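Long-range contacts in succinate-acetate/proton symporter SatP (Escherichia coli K-12, PDB 5ZUG), which forms a hexameric channel that passes acetate, and probably carries succinate and acetate together with protons, across the bacterial membrane: residues A[50-55]-A[76-81]; A[14-19]-A[168-173]; A[9-14]-A[57-62]. All blocks are in the same frame, centred on the assembly; numbering follows the deposited sequence.

Contact 1: residues A[50-55]-A[76-81]; sequences IAQIFA and SFWLTL
Residues 50-55 and 76-81 belong to an antiparallel pair of consecutive helices, 38-58 and 65-86, in the six-helix bundle of this GPR1/FUN34/yaaH family member. The short segments pass 9.1 Å apart at their axes, with N-to-C directions 157° apart. The contact is almost entirely apolar. Ile53 is its main side chain. CG1 stands beside the backbone N and anti to the carbonyl carbon (chi1 -72°), and the extended second torsion carries CD1 outward to the partner helix. There Ile53 CD1 meets Leu79 CD1 at 3.7 Å. The two side chains cross obliquely, so branch tips touch and the chains do not lie alongside each other. Ile53 CD1 also lies 3.7 Å from Ser76 N, so the methyl packs on the backbone as well as on Leu79. Ile50 starts out facing away, but its bent chain brings CD1 back to 4.3 Å from Leu79 CD1. Leu79 CD1 is thus met by two isoleucine tips. Elsewhere the end of Gln52 comes up to the edge of the Trp78 indole, near the ring plane. The amide and ring planes are turned 48° apart, so this is an oblique approach and not a stack. Gln52 also belongs to the pocket of the bound detergent. One face of the indole has Phe77 CE2 over its centre, 4.0 Å above the plane. Ser76 OG contributes a light touch on Ile53 and is hydrogen-bonded to Thr72 O. A neighbouring subunit packs Phe54 on Ile53 and Phe46 on Leu79, which places the pair at a subunit interface of the hexamer. Within segment 76-81, Thr80 OG1 turns back to Phe77 O at 2.7 Å, on a carbonyl lone pair, and the same oxygen also accepts from Leu81 N.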
loop_
_atom_site.group_PDB
_atom_site.type_symbol
_atom_site.label_atom_id
_atom_site.label_comp_id
_atom_site.label_asym_id
_atom_site.label_seq_id
_atom_site.Cartn_x
_atom_site.Cartn_y
_atom_site.Cartn_z
ATOM N N ILE A 50 -9.571 6.541 -6.239
ATOM C CA ILE A 50 -8.616 6.571 -5.126
ATOM C C ILE A 50 -8.830 7.795 -4.228
ATOM O O ILE A 50 -9.018 7.660 -3.012
ATOM C CB ILE A 50 -7.167 6.509 -5.645
ATOM C CG1 ILE A 50 -6.890 5.184 -6.396
ATOM C CG2 ILE A 50 -6.169 6.840 -4.527
ATOM C CD1 ILE A 50 -6.933 3.983 -5.529
ATOM N N ALA A 51 -8.777 9.003 -4.793
ATOM C CA ALA A 51 -8.872 10.192 -3.955
ATOM C C ALA A 51 -10.181 10.220 -3.165
ATOM O O ALA A 51 -10.211 10.664 -2.018
ATOM C CB ALA A 51 -8.724 11.449 -4.809
ATOM N N GLN A 52 -11.273 9.739 -3.759
ATOM C CA GLN A 52 -12.546 9.719 -3.047
ATOM C C GLN A 52 -12.555 8.677 -1.940
ATOM O O GLN A 52 -13.283 8.824 -0.958
ATOM C CB GLN A 52 -13.694 9.478 -4.018
ATOM C CG GLN A 52 -15.009 9.866 -3.428
ATOM C CD GLN A 52 -16.170 9.745 -4.358
ATOM O OE1 GLN A 52 -16.008 9.620 -5.552
ATOM N NE2 GLN A 52 -17.361 9.817 -3.813
ATOM N N ILE A 53 -11.841 7.577 -2.129
ATOM C CA ILE A 53 -11.677 6.599 -1.069
ATOM C C ILE A 53 -10.865 7.200 0.066
ATOM O O ILE A 53 -11.115 6.915 1.238
ATOM C CB ILE A 53 -11.066 5.303 -1.645
ATOM C CG1 ILE A 53 -12.119 4.572 -2.502
ATOM C CG2 ILE A 53 -10.517 4.401 -0.545
ATOM C CD1 ILE A 53 -11.570 3.513 -3.343
ATOM N N PHE A 54 -9.865 8.023 -0.257
ATOM C CA PHE A 54 -9.177 8.789 0.785
ATOM C C PHE A 54 -10.152 9.656 1.583
ATOM O O PHE A 54 -10.209 9.575 2.811
ATOM C CB PHE A 54 -8.051 9.647 0.193
ATOM C CG PHE A 54 -6.855 8.855 -0.240
ATOM C CD1 PHE A 54 -6.675 7.562 0.177
ATOM C CD2 PHE A 54 -5.897 9.416 -1.036
ATOM C CE1 PHE A 54 -5.577 6.842 -0.220
ATOM C CE2 PHE A 54 -4.794 8.699 -1.417
ATOM C CZ PHE A 54 -4.633 7.414 -0.996
ATOM N N ALA A 55 -10.918 10.499 0.888
ATOM C CA ALA A 55 -11.922 11.342 1.522
ATOM C C ALA A 55 -12.837 10.526 2.418
ATOM O O ALA A 55 -13.196 10.959 3.520
ATOM C CB ALA A 55 -12.735 12.079 0.463
ATOM N N SER A 76 -15.070 3.355 -4.564
ATOM C CA SER A 76 -15.071 1.952 -4.972
ATOM C C SER A 76 -15.892 1.714 -6.234
ATOM O O SER A 76 -15.498 0.895 -7.070
ATOM C CB SER A 76 -15.580 1.059 -3.837
ATOM O OG SER A 76 -14.698 1.087 -2.733
ATOM N N PHE A 77 -17.039 2.392 -6.387
ATOM C CA PHE A 77 -17.816 2.243 -7.615
ATOM C C PHE A 77 -16.979 2.606 -8.831
ATOM O O PHE A 77 -16.944 1.867 -9.819
ATOM C CB PHE A 77 -19.055 3.123 -7.602
ATOM C CG PHE A 77 -19.601 3.393 -8.987
ATOM C CD1 PHE A 77 -20.415 2.456 -9.622
ATOM C CD2 PHE A 77 -19.295 4.574 -9.664
ATOM C CE1 PHE A 77 -20.925 2.688 -10.909
ATOM C CE2 PHE A 77 -19.793 4.806 -10.941
ATOM C CZ PHE A 77 -20.617 3.850 -11.566
ATOM N N TRP A 78 -16.318 3.764 -8.780
ATOM C CA TRP A 78 -15.477 4.185 -9.887
ATOM C C TRP A 78 -14.368 3.184 -10.176
ATOM O O TRP A 78 -13.994 2.999 -11.343
ATOM C CB TRP A 78 -14.911 5.567 -9.616
ATOM C CG TRP A 78 -15.891 6.642 -9.903
ATOM C CD1 TRP A 78 -16.497 7.452 -9.006
ATOM C CD2 TRP A 78 -16.445 6.979 -11.187
ATOM N NE1 TRP A 78 -17.357 8.315 -9.646
ATOM C CE2 TRP A 78 -17.347 8.047 -10.983
ATOM C CE3 TRP A 78 -16.236 6.504 -12.505
ATOM C CZ2 TRP A 78 -18.046 8.654 -12.034
ATOM C CZ3 TRP A 78 -16.930 7.106 -13.548
ATOM C CH2 TRP A 78 -17.820 8.172 -13.309
ATOM N N LEU A 79 -13.813 2.551 -9.136
ATOM C CA LEU A 79 -12.827 1.500 -9.355
ATOM C C LEU A 79 -13.459 0.275 -10.009
ATOM O O LEU A 79 -12.871 -0.312 -10.931
ATOM C CB LEU A 79 -12.154 1.106 -8.044
ATOM C CG LEU A 79 -11.165 2.122 -7.506
ATOM C CD1 LEU A 79 -10.453 1.593 -6.291
ATOM C CD2 LEU A 79 -10.192 2.456 -8.598
ATOM N N THR A 80 -14.659 -0.121 -9.565
ATOM C CA THR A 80 -15.292 -1.261 -10.213
ATOM C C THR A 80 -15.625 -0.923 -11.659
ATOM O O THR A 80 -15.502 -1.782 -12.543
ATOM C CB THR A 80 -16.550 -1.749 -9.468
ATOM O OG1 THR A 80 -17.538 -0.716 -9.392
ATOM C CG2 THR A 80 -16.211 -2.280 -8.082
ATOM N N LEU A 81 -16.040 0.321 -11.920
ATOM C CA LEU A 81 -16.382 0.717 -13.284
ATOM C C LEU A 81 -15.157 0.618 -14.199
ATOM O O LEU A 81 -15.241 0.094 -15.320
ATOM C CB LEU A 81 -16.982 2.134 -13.312
ATOM C CG LEU A 81 -17.431 2.577 -14.707
ATOM C CD1 LEU A 81 -18.518 1.636 -15.181
ATOM C CD2 LEU A 81 -17.941 3.970 -14.732
#

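Contact 2: residues A[14-19]-A[168-173]; sequences LGLMGF and YLAMGE. With BNG (nonyl beta-D-glucopyranoside), chain G.
The first and last helices of the bundle, 12-31 and 149-179, run antiparallel here, their short segments 155° apart in direction and 8.4 Å apart at the axes. Ala170 is the small residue at the crossing. Leu16 CB and Ala170 CB meet at 3.6 Å, and the small methyl of Ala170 allows this close approach. The remaining direct contacts are also apolar. Leu16 CD1 reaches Leu169 CD2 at 3.7 Å, and these two chains cross obliquely. Met17 and Met171 form the other flank. Both chains are bent at the second and third torsions and cross at about a right angle, with Met171 CE 3.7 Å from Met17 SD. Met17 SD also rests on Ala170 CB. Phe111 and Met115 of a neighbouring subunit pack on Met17 and Met171 in turn.

The bound detergent, nonyl glucoside, adds two further kinds of contact. Its alkyl tail runs past Leu16, whose CD2 lies 3.9 Å from C6'. The tail ends over the Phe19 ring, with C9' above the ring centre at 3.6 Å, a CH-pi type of approach. At the sugar end, Glu173 OE1 accepts a hydrogen bond from the O2 hydroxyl. It is modelled very short, which at this resolution should not be read as strength. Asn64 ND2 is also hydrogen-bonded to the detergent.

The contacts between the two segments are apolar, consistent with van der Waals packing. The ligand contacts divide by chemistry: the tail packs on Leu16 and Phe19, while the sugar meets Glu173.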
loop_
_atom_site.group_PDB
_atom_site.type_symbol
_atom_site.label_atom_id
_atom_site.label_comp_id
_atom_site.label_asym_id
_atom_site.label_seq_id
_atom_site.Cartn_x
_atom_site.Cartn_y
_atom_site.Cartn_z
ATOM N N LEU A 14 -12.495 17.295 -1.232
ATOM C CA LEU A 14 -11.670 16.378 -2.020
ATOM C C LEU A 14 -12.498 15.254 -2.643
ATOM O O LEU A 14 -12.345 14.932 -3.825
ATOM C CB LEU A 14 -10.582 15.782 -1.135
ATOM C CG LEU A 14 -9.776 14.624 -1.730
ATOM C CD1 LEU A 14 -8.897 15.048 -2.928
ATOM C CD2 LEU A 14 -8.968 13.911 -0.657
ATOM N N GLY A 15 -13.334 14.595 -1.841
ATOM C CA GLY A 15 -14.166 13.527 -2.378
ATOM C C GLY A 15 -15.184 14.028 -3.379
ATOM O O GLY A 15 -15.451 13.376 -4.395
ATOM N N LEU A 16 -15.781 15.182 -3.096
ATOM C CA LEU A 16 -16.730 15.800 -4.014
ATOM C C LEU A 16 -16.063 16.223 -5.312
ATOM O O LEU A 16 -16.680 16.134 -6.377
ATOM C CB LEU A 16 -17.407 16.988 -3.340
ATOM C CG LEU A 16 -18.524 16.655 -2.340
ATOM C CD1 LEU A 16 -18.851 17.820 -1.394
ATOM C CD2 LEU A 16 -19.758 16.228 -3.132
ATOM N N MET A 17 -14.842 16.761 -5.245
ATOM C CA MET A 17 -14.135 17.108 -6.469
ATOM C C MET A 17 -13.873 15.876 -7.320
ATOM O O MET A 17 -14.118 15.870 -8.533
ATOM C CB MET A 17 -12.807 17.788 -6.158
ATOM C CG MET A 17 -12.899 19.218 -5.759
ATOM S SD MET A 17 -13.913 20.224 -6.862
ATOM C CE MET A 17 -13.291 19.859 -8.506
ATOM N N GLY A 18 -13.309 14.840 -6.700
ATOM C CA GLY A 18 -13.010 13.616 -7.421
ATOM C C GLY A 18 -14.242 13.032 -8.066
ATOM O O GLY A 18 -14.247 12.719 -9.257
ATOM N N PHE A 19 -15.295 12.844 -7.273
ATOM C CA PHE A 19 -16.553 12.357 -7.817
ATOM C C PHE A 19 -17.065 13.255 -8.934
ATOM O O PHE A 19 -17.334 12.791 -10.044
ATOM C CB PHE A 19 -17.596 12.261 -6.712
ATOM C CG PHE A 19 -18.987 12.095 -7.227
ATOM C CD1 PHE A 19 -19.485 10.845 -7.487
ATOM C CD2 PHE A 19 -19.793 13.200 -7.475
ATOM C CE1 PHE A 19 -20.761 10.693 -7.964
ATOM C CE2 PHE A 19 -21.067 13.049 -7.972
ATOM C CZ PHE A 19 -21.558 11.799 -8.198
ATOM N N TYR A 168 -19.428 22.552 -7.326
ATOM C CA TYR A 168 -19.843 23.796 -6.691
ATOM C C TYR A 168 -19.922 23.632 -5.181
ATOM O O TYR A 168 -19.375 24.442 -4.425
ATOM C CB TYR A 168 -21.194 24.228 -7.242
ATOM C CG TYR A 168 -21.684 25.491 -6.596
ATOM C CD1 TYR A 168 -21.105 26.722 -6.924
ATOM C CD2 TYR A 168 -22.685 25.454 -5.622
ATOM C CE1 TYR A 168 -21.535 27.878 -6.331
ATOM C CE2 TYR A 168 -23.123 26.610 -5.013
ATOM C CZ TYR A 168 -22.545 27.821 -5.367
ATOM O OH TYR A 168 -22.983 28.977 -4.764
ATOM N N LEU A 169 -20.560 22.547 -4.731
ATOM C CA LEU A 169 -20.678 22.267 -3.307
ATOM C C LEU A 169 -19.297 22.184 -2.653
ATOM O O LEU A 169 -19.056 22.779 -1.601
ATOM C CB LEU A 169 -21.425 20.953 -3.098
ATOM C CG LEU A 169 -21.578 20.648 -1.609
ATOM C CD1 LEU A 169 -22.301 21.847 -0.986
ATOM C CD2 LEU A 169 -22.234 19.294 -1.267
ATOM N N ALA A 170 -18.378 21.445 -3.275
ATOM C CA ALA A 170 -17.023 21.332 -2.756
ATOM C C ALA A 170 -16.359 22.690 -2.663
ATOM O O ALA A 170 -15.701 22.998 -1.665
ATOM C CB ALA A 170 -16.197 20.400 -3.641
ATOM N N MET A 171 -16.454 23.495 -3.723
ATOM C CA MET A 171 -15.809 24.805 -3.665
ATOM C C MET A 171 -16.528 25.766 -2.719
ATOM O O MET A 171 -15.881 26.630 -2.124
ATOM C CB MET A 171 -15.629 25.375 -5.067
ATOM C CG MET A 171 -14.592 24.581 -5.872
ATOM S SD MET A 171 -12.967 24.316 -5.060
ATOM C CE MET A 171 -13.139 22.715 -4.261
ATOM N N GLY A 172 -17.839 25.605 -2.517
ATOM C CA GLY A 172 -18.499 26.334 -1.451
ATOM C C GLY A 172 -17.880 25.993 -0.101
ATOM O O GLY A 172 -17.400 26.877 0.596
ATOM N N GLU A 173 -17.874 24.715 0.272
ATOM C CA GLU A 173 -17.278 24.283 1.530
ATOM C C GLU A 173 -15.856 24.820 1.704
ATOM O O GLU A 173 -15.495 25.341 2.766
ATOM C CB GLU A 173 -17.294 22.754 1.609
ATOM C CG GLU A 173 -18.716 22.184 1.631
ATOM C CD GLU A 173 -19.115 21.539 2.954
ATOM O OE1 GLU A 173 -19.167 20.283 2.994
ATOM O OE2 GLU A 173 -19.366 22.263 3.951
HETATM C C1 BNG G . -20.528 16.493 5.234
HETATM C C2 BNG G . -20.411 18.005 5.272
HETATM C C3 BNG G . -20.161 18.355 6.660
HETATM C C4 BNG G . -21.467 18.217 7.340
HETATM C C5 BNG G . -21.918 16.750 7.345
HETATM C C6 BNG G . -23.268 16.559 6.781
HETATM C "C1'" BNG G . -21.140 14.739 3.976
HETATM C "C2'" BNG G . -20.533 14.663 2.577
HETATM C "C3'" BNG G . -20.959 13.360 1.918
HETATM C "C4'" BNG G . -21.155 13.631 0.407
HETATM C "C5'" BNG G . -20.735 12.386 -0.372
HETATM C "C6'" BNG G . -21.015 12.774 -1.827
HETATM C "C7'" BNG G . -20.146 11.929 -2.750
HETATM C "C8'" BNG G . -21.118 11.203 -3.684
HETATM C "C9'" BNG G . -21.901 12.242 -4.478
HETATM O O1 BNG G . -21.290 16.104 4.214
HETATM O O2 BNG G . -19.342 18.519 4.499
HETATM O O3 BNG G . -19.651 19.692 6.804
HETATM O O4 BNG G . -21.303 18.742 8.651
HETATM O O5 BNG G . -21.194 15.876 6.422
HETATM O O6 BNG G . -22.977 15.545 5.877
#

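Contact 3: residues A[9-14]-A[57-62]; sequences ANPAPL and LLEYKK
An Asx turn leads into helix 12-31, and the residues around it pack against the end region of helix 38-58 and the turn that follows. Pro11 sits in the middle of the contact. Pro11 CA lies 6.2 Å from Leu58 CA, the nearest such pair. The ring can be followed atom by atom. CB points toward the other segment, and Pro11 CB meets Leu58 CB at 3.6 Å. It also touches the Leu58 branch tip, Pro11 CB lying 3.8 Å from Leu58 CD1. Pro11 CG, the outermost ring atom, packs on the carboxylate of Glu59, 3.6 Å from Glu59 CD. The Glu59 chain is bent at chi2, which brings its end to the proline, and the two side chains cross obliquely. Pro11 CD, the last atom before the ring closes on the backbone N, lies 3.6 Å from Lys62 CD. There the proline and the lysine reach toward each other tip to tip. Three successive ring carbons thus meet an apolar chain, a carboxylate and the aliphatic part of a lysine.

Bends at chi2 and chi3 lay the Lys62 chain against the proline; past CD it is extended to NZ. Lys62 NZ has its main hydrogen-bond partner in Leu8 O; its bond to Ala9 O, at 3.3 Å, is weak. The ammonium group thus links 57-62 to backbone carbonyls ahead of helix 12-31. Thr65 OG1 of a neighbouring subunit is hydrogen-bonded to Asn10 N. Asn10 and Ala12 both line the detergent pocket and touch the ligand. The Asx turn is closed by Asn10 OD1, which accepts a capping bond from Ala12 N at 3.2 Å. The N-H points well at the oxygen (160°), yet the donor stands 66° above the Asn10 carbonyl plane.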
loop_
_atom_site.group_PDB
_atom_site.type_symbol
_atom_site.label_atom_id
_atom_site.label_comp_id
_atom_site.label_asym_id
_atom_site.label_seq_id
_atom_site.Cartn_x
_atom_site.Cartn_y
_atom_site.Cartn_z
ATOM N N ALA A 9 -8.981 18.621 9.038
ATOM C CA ALA A 9 -9.430 19.244 7.798
ATOM C C ALA A 9 -10.760 18.633 7.368
ATOM O O ALA A 9 -11.111 17.530 7.771
ATOM C CB ALA A 9 -8.365 19.082 6.712
ATOM N N ASN A 10 -11.516 19.355 6.544
ATOM C CA ASN A 10 -12.741 18.803 5.978
ATOM C C ASN A 10 -12.361 18.020 4.718
ATOM O O ASN A 10 -11.862 18.620 3.754
ATOM C CB ASN A 10 -13.730 19.912 5.662
ATOM C CG ASN A 10 -15.098 19.397 5.209
ATOM O OD1 ASN A 10 -15.409 18.216 5.309
ATOM N ND2 ASN A 10 -15.938 20.310 4.747
ATOM N N PRO A 11 -12.534 16.693 4.686
ATOM C CA PRO A 11 -12.167 15.945 3.476
ATOM C C PRO A 11 -13.263 15.910 2.456
ATOM O O PRO A 11 -13.040 15.384 1.363
ATOM C CB PRO A 11 -11.899 14.538 4.007
ATOM C CG PRO A 11 -12.917 14.424 5.217
ATOM C CD PRO A 11 -13.017 15.813 5.778
ATOM N N ALA A 12 -14.447 16.423 2.791
ATOM C CA ALA A 12 -15.560 16.355 1.854
ATOM C C ALA A 12 -15.261 17.038 0.536
ATOM O O ALA A 12 -15.535 16.425 -0.507
ATOM C CB ALA A 12 -16.829 16.947 2.482
ATOM N N PRO A 13 -14.681 18.243 0.491
ATOM C CA PRO A 13 -14.378 18.855 -0.820
ATOM C C PRO A 13 -13.516 17.995 -1.754
ATOM O O PRO A 13 -13.787 17.982 -2.956
ATOM C CB PRO A 13 -13.702 20.167 -0.418
ATOM C CG PRO A 13 -14.309 20.490 0.902
ATOM C CD PRO A 13 -14.447 19.193 1.591
ATOM N N LEU A 14 -12.495 17.295 -1.232
ATOM C CA LEU A 14 -11.670 16.378 -2.020
ATOM C C LEU A 14 -12.498 15.254 -2.643
ATOM O O LEU A 14 -12.345 14.932 -3.825
ATOM C CB LEU A 14 -10.582 15.782 -1.135
ATOM C CG LEU A 14 -9.776 14.624 -1.730
ATOM C CD1 LEU A 14 -8.897 15.048 -2.928
ATOM C CD2 LEU A 14 -8.968 13.911 -0.657
ATOM N N LEU A 57 -12.223 7.551 3.945
ATOM C CA LEU A 57 -11.507 7.089 5.139
ATOM C C LEU A 57 -11.191 8.238 6.095
ATOM O O LEU A 57 -11.051 8.018 7.301
ATOM C CB LEU A 57 -10.225 6.361 4.757
ATOM C CG LEU A 57 -10.291 5.048 3.998
ATOM C CD1 LEU A 57 -8.880 4.655 3.655
ATOM C CD2 LEU A 57 -10.969 3.940 4.811
ATOM N N LEU A 58 -11.007 9.448 5.568
ATOM C CA LEU A 58 -10.816 10.609 6.410
ATOM C C LEU A 58 -12.100 11.017 7.154
ATOM O O LEU A 58 -12.014 11.715 8.169
ATOM C CB LEU A 58 -10.271 11.748 5.548
ATOM C CG LEU A 58 -8.841 11.645 4.986
ATOM C CD1 LEU A 58 -8.476 12.808 4.037
ATOM C CD2 LEU A 58 -7.813 11.544 6.078
ATOM N N GLU A 59 -13.284 10.597 6.707
ATOM C CA GLU A 59 -14.487 10.906 7.480
ATOM C C GLU A 59 -14.596 10.112 8.787
ATOM O O GLU A 59 -15.429 10.446 9.648
ATOM C CB GLU A 59 -15.757 10.682 6.655
ATOM C CG GLU A 59 -15.962 11.650 5.530
ATOM C CD GLU A 59 -16.174 13.080 5.990
ATOM O OE1 GLU A 59 -16.044 13.368 7.191
ATOM O OE2 GLU A 59 -16.500 13.949 5.158
ATOM N N TYR A 60 -13.739 9.113 8.976
ATOM C CA TYR A 60 -13.842 8.225 10.124
ATOM C C TYR A 60 -13.431 8.918 11.429
ATOM O O TYR A 60 -14.112 8.769 12.455
ATOM C CB TYR A 60 -12.992 6.992 9.841
ATOM C CG TYR A 60 -12.809 6.028 10.972
ATOM C CD1 TYR A 60 -13.841 5.160 11.360
ATOM C CD2 TYR A 60 -11.583 5.926 11.607
ATOM C CE1 TYR A 60 -13.652 4.260 12.383
ATOM C CE2 TYR A 60 -11.388 5.031 12.599
ATOM C CZ TYR A 60 -12.413 4.207 12.983
ATOM O OH TYR A 60 -12.184 3.304 13.971
ATOM N N LYS A 61 -12.285 9.621 11.436
ATOM C CA LYS A 61 -11.855 10.310 12.656
ATOM C C LYS A 61 -12.685 11.559 12.940
ATOM O O LYS A 61 -12.882 11.911 14.110
ATOM C CB LYS A 61 -10.368 10.655 12.590
ATOM C CG LYS A 61 -9.481 9.638 13.262
ATOM C CD LYS A 61 -8.009 10.069 13.210
ATOM C CE LYS A 61 -7.068 8.878 13.493
ATOM N NZ LYS A 61 -5.632 9.066 13.060
ATOM N N LYS A 62 -13.227 12.203 11.904
ATOM C CA LYS A 62 -14.357 13.103 12.099
ATOM C C LYS A 62 -15.561 12.259 12.537
ATOM O O LYS A 62 -15.481 11.042 12.701
ATOM C CB LYS A 62 -14.664 13.884 10.811
ATOM C CG LYS A 62 -13.429 14.436 10.021
ATOM C CD LYS A 62 -13.694 15.767 9.315
ATOM C CE LYS A 62 -13.451 16.944 10.243
ATOM N NZ LYS A 62 -13.725 18.256 9.583
#

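Contacts 1 and 3 share helix 38-58; contacts 2 and 3 share helix 12-31. Contacts 2 and 3 also share Leu14 and have centres about 12 Å apart. Contact 1 lies about 15 Å from contact 2 and about 14 Å from contact 3, centre to centre. Ala55 of contact 1 joins it to both others: Ala55 CB is 3.5 Å from Gly15 N and 3.4 Å from Pro11 O. Ala170 CB packs 3.5 Å from Pro13 O, joining 168-173 to 9-14. All three contribute to the detergent pocket: Gln52, then Leu16, Phe19 and Glu173, then Asn10 and Ala12. All three touch one common neighbouring subunit, a different one from that packed on Ile53 and Leu79.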